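Local coordinates for antibiotic biosynthesis monooxygenase family protein (Shewanella oneidensis, PDB 2BBE), which belongs to the antibiotic biosynthesis monooxygenase family and may act as a monooxygenase, at the interface of chains A and B. Sequence-based numbering; all coordinates share one arbitrary frame. Chains: chain A/B, hypothetical protein SO0527.

Contact 2 straddles the two-fold axis between contacts 1 and 3: its C-alpha centre is about 10 Å from that of contact 1 and 13 Å from that of contact 3, which are about 20 Å from each other. Strand 47-55 takes part in all three. Contacts 1 and 3 pair it, in opposite chain order, with strand 97-107 of the partner, and contact 3 extends the twin of contact 1 into the neighbouring turn. Strand 61-68 serves contacts 2 and 3. Strand pairing between the chains at both flanks, with face packing between, closes a two-fold pair that may be a stable dimer within the four-chain deposited assembly.

Contact 1: the interface of chains A and B. Residues chain A 102-105; chain B 52-55.
A:His104 and B:Val54 pair backbone to backbone where strand 97-107 of one chain meets strand 47-55 of the other, antiparallel, in a sheet-extension motif typical of dimers of the antibiotic biosynthesis monooxygenase family. Two hydrogen bonds close the pair: A:His104 N gives to B:Val54 O at 2.9 Å, and B:Val54 N returns one to A:His104 O at 2.8 Å. The bridges continue on either side, A:Tyr103 facing B:Ser55 and A:Gln105 facing B:Asn53.

Apolar contact falls mainly to the ring of A:Tyr103. Its CG stands beside the backbone N (chi1 -67°), which sets the ring across strand B, its CD2 corner wedged between B:Ser55 CA on one side of the ring plane, at 3.5 Å, and B:Asn53 CB on the other. That CD2 lies 3.6 Å from B:Asn53 CB; the two side chains cross at about a right angle, with the ring and amide planes 68° apart.

A water-mediated link lies at the other end. The extended side chain of A:Gln105 passes B:Leu52, CG 3.3 Å from the carbonyl O, and its amide NE2 reaches water 1 at 3.1 Å. That water also meets the backbone N of B:Leu52, at 2.9 Å, so the amide joins the partner strand indirectly.

Contact 2: the interface of chains A and B. Residues chain A 17, 49, 51, 65; chain B 17, 49, 51, 65.
A:Arg49 and B:Arg49 meet from extended backbones, each two residues before A:Glu51 or B:Glu51 on strand 47-55, which places both side chains of a chain on the same face of its sheet. The two guanidinium groups come from opposite directions and stack face to face, planes 12° apart, with A:Arg49 CZ centred 3.4 Å over B:Arg49 CZ. Each arginine leaves its strand extended and bends at chi3 (-56°), turning the guanidinium end to the partner's glutamate.

There it grips the carboxylate end-on. A:Arg49 NH1 donates to B:Glu51 OE1 at 2.8 Å, nearly straight, and A:Arg49 NH2 donates to B:Glu51 OE2 at 2.9 Å. The donors come on the syn sides but out of the carboxylate plane, more so at OE1, while both oxygens lie near the guanidinium plane; the two planes are 30° apart. B:Arg49 and A:Glu51 repeat this geometry. A looser salt bridge, 3.9 Å from A:Arg49 NE to A:Glu51 OE2 and the same in chain B, links the two into a four-residue cluster. The carboxylates probably offset the charge of the stacked arginines.

Beside the cluster, A:Val65 and B:Val65 point tip to tip, their CG1 methyls 3.7 Å apart. A:Val17 and B:Val17 lie farther along, on strand 14-22. Strands 14-22, 47-55 and 61-68 present one sheet face to its symmetry mate, so cluster and valines lie between the packed sheets, at the two-fold axis.

Contact 3: the interface of chains A and B. Residues chain A 55, 57-58, 61; chain B 101-103.
The turn joining strands 47-55 and 61-68 of chain A clasps strand 97-107 of chain B, with A:Ser55 and A:Arg61 at its two stems holding the carboxylate of B:Glu101. One oxygen takes both donors. With chi1 at 176°, A:Ser55 swings OG away from its backbone nitrogen and towards strand B, giving a short hydrogen bond of 2.5 Å to the anti lone pair of B:Glu101 OE2. A:Arg61 NH1 approaches B:Glu101 OE2 on the syn lone pair, at 3.2 Å, in a nearly straight salt bridge. That oxygen lies at the edge of the guanidinium, in its plane, while the carboxylate as a whole stands nearly upright to it (82°), so NH1 favours OE2, with a weak, bent contact to OE1, and no parallel two-nitrogen fork forms. Alongside, the phenol OH of B:Tyr103 rests 3.6 Å from A:Arg61 CD.

Second-shell bonds fix the serine. A:Ser55 OG accepts a bent bond from A:Asp57 N at 3.0 Å. A:Glu58 N gives a straighter one to A:Ser55 OG at 2.8 Å, which helps hold the turn and probably leaves the hydroxyl as donor to B:Glu101.

A:Asp57 makes the other grip. Its OD2 receives the backbone N of B:Thr102 at 2.9 Å, almost along the C-O axis, taking up a backbone N-H of the partner strand. The threonine side chain crosses the aspartate at about a right angle, and water 2 joins them, 2.6 Å from A:Asp57 OD1 and 2.8 Å from the hydroxyl OG1 of B:Thr102.

Contact 1: the interface of chains A and B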
# COMPACT_ATOMS: atom_id res chain seq x y z
N THR A 102 15.91 5.33 -8.95
CA THR A 102 15.12 4.08 -8.98
C THR A 102 15.77 3.03 -8.09
O THR A 102 16.98 3.09 -7.83
CB THR A 102 14.94 3.51 -10.42
OG1 THR A 102 16.22 3.16 -10.94
CG2 THR A 102 14.26 4.56 -11.33
N TYR A 103 14.95 2.09 -7.63
CA TYR A 103 15.33 1.13 -6.61
C TYR A 103 14.67 -0.23 -6.87
O TYR A 103 13.65 -0.30 -7.58
CB TYR A 103 14.78 1.60 -5.27
CG TYR A 103 15.37 2.87 -4.70
CD1 TYR A 103 14.81 4.13 -5.00
CD2 TYR A 103 16.42 2.81 -3.78
CE1 TYR A 103 15.33 5.31 -4.41
CE2 TYR A 103 16.95 3.98 -3.20
CZ TYR A 103 16.40 5.22 -3.52
OH TYR A 103 16.91 6.36 -2.93
N HIS A 104 15.23 -1.27 -6.26
CA HIS A 104 14.53 -2.54 -5.99
C HIS A 104 14.23 -2.61 -4.50
O HIS A 104 15.05 -2.19 -3.66
CB HIS A 104 15.41 -3.74 -6.36
CG HIS A 104 15.58 -3.92 -7.83
ND1 HIS A 104 16.81 -4.00 -8.43
CD2 HIS A 104 14.66 -4.05 -8.83
CE1 HIS A 104 16.66 -4.17 -9.73
NE2 HIS A 104 15.37 -4.19 -10.00
N GLN A 105 13.08 -3.19 -4.18
CA GLN A 105 12.66 -3.31 -2.80
C GLN A 105 13.36 -4.48 -2.14
O GLN A 105 13.58 -5.51 -2.77
CB GLN A 105 11.14 -3.45 -2.69
CG GLN A 105 10.62 -3.29 -1.24
CD GLN A 105 9.10 -3.47 -1.12
OE1 GLN A 105 8.40 -3.70 -2.10
NE2 GLN A 105 8.60 -3.39 0.10
N LEU B 52 12.13 -1.00 2.73
CA LEU B 52 13.55 -0.81 2.44
C LEU B 52 13.84 -1.03 0.94
O LEU B 52 13.21 -1.88 0.30
CB LEU B 52 14.39 -1.77 3.30
CG LEU B 52 15.91 -1.56 3.34
CD1 LEU B 52 16.29 -0.13 3.83
CD2 LEU B 52 16.55 -2.65 4.22
N ASN B 53 14.78 -0.27 0.40
CA ASN B 53 15.01 -0.21 -1.05
C ASN B 53 16.51 -0.02 -1.32
O ASN B 53 17.19 0.75 -0.61
CB ASN B 53 14.24 0.97 -1.66
CG ASN B 53 12.75 0.98 -1.28
OD1 ASN B 53 12.35 1.53 -0.23
ND2 ASN B 53 11.94 0.35 -2.09
N VAL B 54 17.03 -0.72 -2.33
CA VAL B 54 18.42 -0.55 -2.76
C VAL B 54 18.45 0.11 -4.13
O VAL B 54 17.72 -0.29 -5.05
CB VAL B 54 19.21 -1.90 -2.77
CG1 VAL B 54 19.43 -2.35 -1.34
CG2 VAL B 54 18.45 -3.01 -3.56
N SER B 55 19.28 1.15 -4.24
CA SER B 55 19.34 1.96 -5.46
C SER B 55 19.89 1.20 -6.65
O SER B 55 20.92 0.52 -6.55
CB SER B 55 20.18 3.22 -5.24
OG SER B 55 20.32 3.96 -6.44
O HOH W 1 10.74 -3.56 2.36

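Contact 2: the interface of chains A and B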
# COMPACT_ATOMS: atom_id res chain seq x y z
N VAL A 17 11.80 7.20 -6.50
CA VAL A 17 11.59 8.41 -5.71
C VAL A 17 12.10 9.59 -6.54
O VAL A 17 13.26 9.62 -6.95
CB VAL A 17 12.31 8.36 -4.35
CG1 VAL A 17 12.10 9.68 -3.58
CG2 VAL A 17 11.80 7.16 -3.50
N ARG A 49 1.86 2.14 -7.41
CA ARG A 49 1.84 3.24 -6.48
C ARG A 49 2.34 4.49 -7.18
O ARG A 49 3.33 4.47 -7.93
CB ARG A 49 2.72 2.94 -5.24
CG ARG A 49 2.86 4.08 -4.27
CD ARG A 49 3.83 3.74 -3.11
NE ARG A 49 3.43 2.53 -2.39
CZ ARG A 49 4.26 1.75 -1.69
NH1 ARG A 49 5.55 2.07 -1.59
NH2 ARG A 49 3.79 0.69 -1.06
N GLU A 51 2.39 8.27 -5.50
CA GLU A 51 1.96 9.12 -4.39
C GLU A 51 2.78 10.40 -4.37
O GLU A 51 4.01 10.36 -4.44
CB GLU A 51 2.14 8.39 -3.07
CG GLU A 51 1.23 7.16 -2.95
CD GLU A 51 1.48 6.38 -1.68
OE1 GLU A 51 2.34 6.80 -0.86
OE2 GLU A 51 0.81 5.34 -1.50
N VAL A 65 6.58 9.32 -4.72
CA VAL A 65 6.98 7.99 -4.28
C VAL A 65 6.19 7.00 -5.12
O VAL A 65 4.94 7.00 -5.10
CB VAL A 65 6.69 7.82 -2.77
CG1 VAL A 65 6.81 6.31 -2.35
CG2 VAL A 65 7.65 8.74 -1.96
N VAL B 17 11.07 9.74 4.01
CA VAL B 17 12.05 9.10 3.13
C VAL B 17 13.43 9.31 3.75
O VAL B 17 13.84 10.45 3.99
CB VAL B 17 12.01 9.65 1.69
CG1 VAL B 17 13.10 8.98 0.83
CG2 VAL B 17 10.61 9.43 1.05
N ARG B 49 3.59 1.90 6.81
CA ARG B 49 4.50 1.45 5.79
C ARG B 49 5.93 1.63 6.27
O ARG B 49 6.29 2.66 6.88
CB ARG B 49 4.29 2.25 4.47
CG ARG B 49 5.27 1.95 3.39
CD ARG B 49 5.07 2.85 2.13
NE ARG B 49 3.70 2.75 1.62
CZ ARG B 49 3.10 3.69 0.88
NH1 ARG B 49 3.75 4.82 0.58
NH2 ARG B 49 1.87 3.51 0.44
N GLU B 51 9.30 0.38 4.22
CA GLU B 51 9.83 -0.39 3.11
C GLU B 51 11.27 0.00 2.84
O GLU B 51 11.59 1.19 2.74
CB GLU B 51 8.99 -0.14 1.85
CG GLU B 51 7.56 -0.65 1.99
CD GLU B 51 6.71 -0.31 0.78
OE1 GLU B 51 7.24 0.29 -0.19
OE2 GLU B 51 5.51 -0.66 0.81
N VAL B 65 11.36 3.97 2.76
CA VAL B 65 10.15 4.70 2.41
C VAL B 65 9.11 4.33 3.45
O VAL B 65 8.75 3.14 3.60
CB VAL B 65 9.69 4.32 0.98
CG1 VAL B 65 8.24 4.84 0.70
CG2 VAL B 65 10.72 4.87 -0.05

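Contact 3: the interface of chains A and B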
# COMPACT_ATOMS: atom_id res chain seq x y z
N SER A 55 7.12 18.40 1.35
CA SER A 55 8.07 18.34 2.47
C SER A 55 7.67 19.21 3.64
O SER A 55 7.30 20.39 3.47
CB SER A 55 9.47 18.75 2.00
OG SER A 55 10.38 18.78 3.08
N ASP A 57 10.01 19.69 5.89
CA ASP A 57 11.32 20.28 6.24
C ASP A 57 11.79 21.37 5.29
O ASP A 57 12.51 22.29 5.71
CB ASP A 57 12.38 19.19 6.31
CG ASP A 57 12.02 18.10 7.30
OD1 ASP A 57 11.81 18.44 8.49
OD2 ASP A 57 11.92 16.93 6.88
N GLU A 58 11.43 21.25 4.02
CA GLU A 58 11.79 22.21 2.99
C GLU A 58 10.51 22.43 2.18
O GLU A 58 10.21 21.68 1.26
CB GLU A 58 12.93 21.67 2.11
CG GLU A 58 13.16 22.49 0.81
CD GLU A 58 13.25 23.99 1.10
OE1 GLU A 58 14.29 24.40 1.66
OE2 GLU A 58 12.27 24.73 0.81
N ARG A 61 10.05 21.74 -1.55
CA ARG A 61 10.26 20.38 -2.08
C ARG A 61 8.96 19.59 -2.21
O ARG A 61 8.20 19.47 -1.24
CB ARG A 61 11.24 19.61 -1.17
CG ARG A 61 11.43 18.13 -1.58
CD ARG A 61 12.73 17.56 -1.04
NE ARG A 61 13.88 18.18 -1.69
CZ ARG A 61 14.79 18.95 -1.11
NH1 ARG A 61 14.76 19.19 0.20
NH2 ARG A 61 15.77 19.45 -1.87
N GLU B 101 13.95 13.11 5.27
CA GLU B 101 12.96 14.14 4.97
C GLU B 101 11.58 13.63 5.33
O GLU B 101 11.23 12.52 4.97
CB GLU B 101 12.97 14.51 3.48
CG GLU B 101 12.19 15.82 3.18
CD GLU B 101 13.01 16.83 2.38
OE1 GLU B 101 14.13 16.48 1.92
OE2 GLU B 101 12.54 17.97 2.19
N THR B 102 10.79 14.45 6.03
CA THR B 102 9.39 14.07 6.30
C THR B 102 8.45 14.91 5.45
O THR B 102 8.81 16.02 5.02
CB THR B 102 9.00 14.22 7.80
OG1 THR B 102 9.10 15.60 8.17
CG2 THR B 102 9.92 13.35 8.69
N TYR B 103 7.26 14.36 5.20
CA TYR B 103 6.32 14.90 4.25
C TYR B 103 4.88 14.70 4.74
O TYR B 103 4.62 13.83 5.59
CB TYR B 103 6.42 14.11 2.95
CG TYR B 103 7.71 14.22 2.18
CD1 TYR B 103 8.80 13.35 2.42
CD2 TYR B 103 7.82 15.14 1.13
CE1 TYR B 103 9.98 13.43 1.65
CE2 TYR B 103 9.00 15.24 0.37
CZ TYR B 103 10.06 14.38 0.63
OH TYR B 103 11.20 14.47 -0.14
O HOH W 2 11.20 16.34 9.94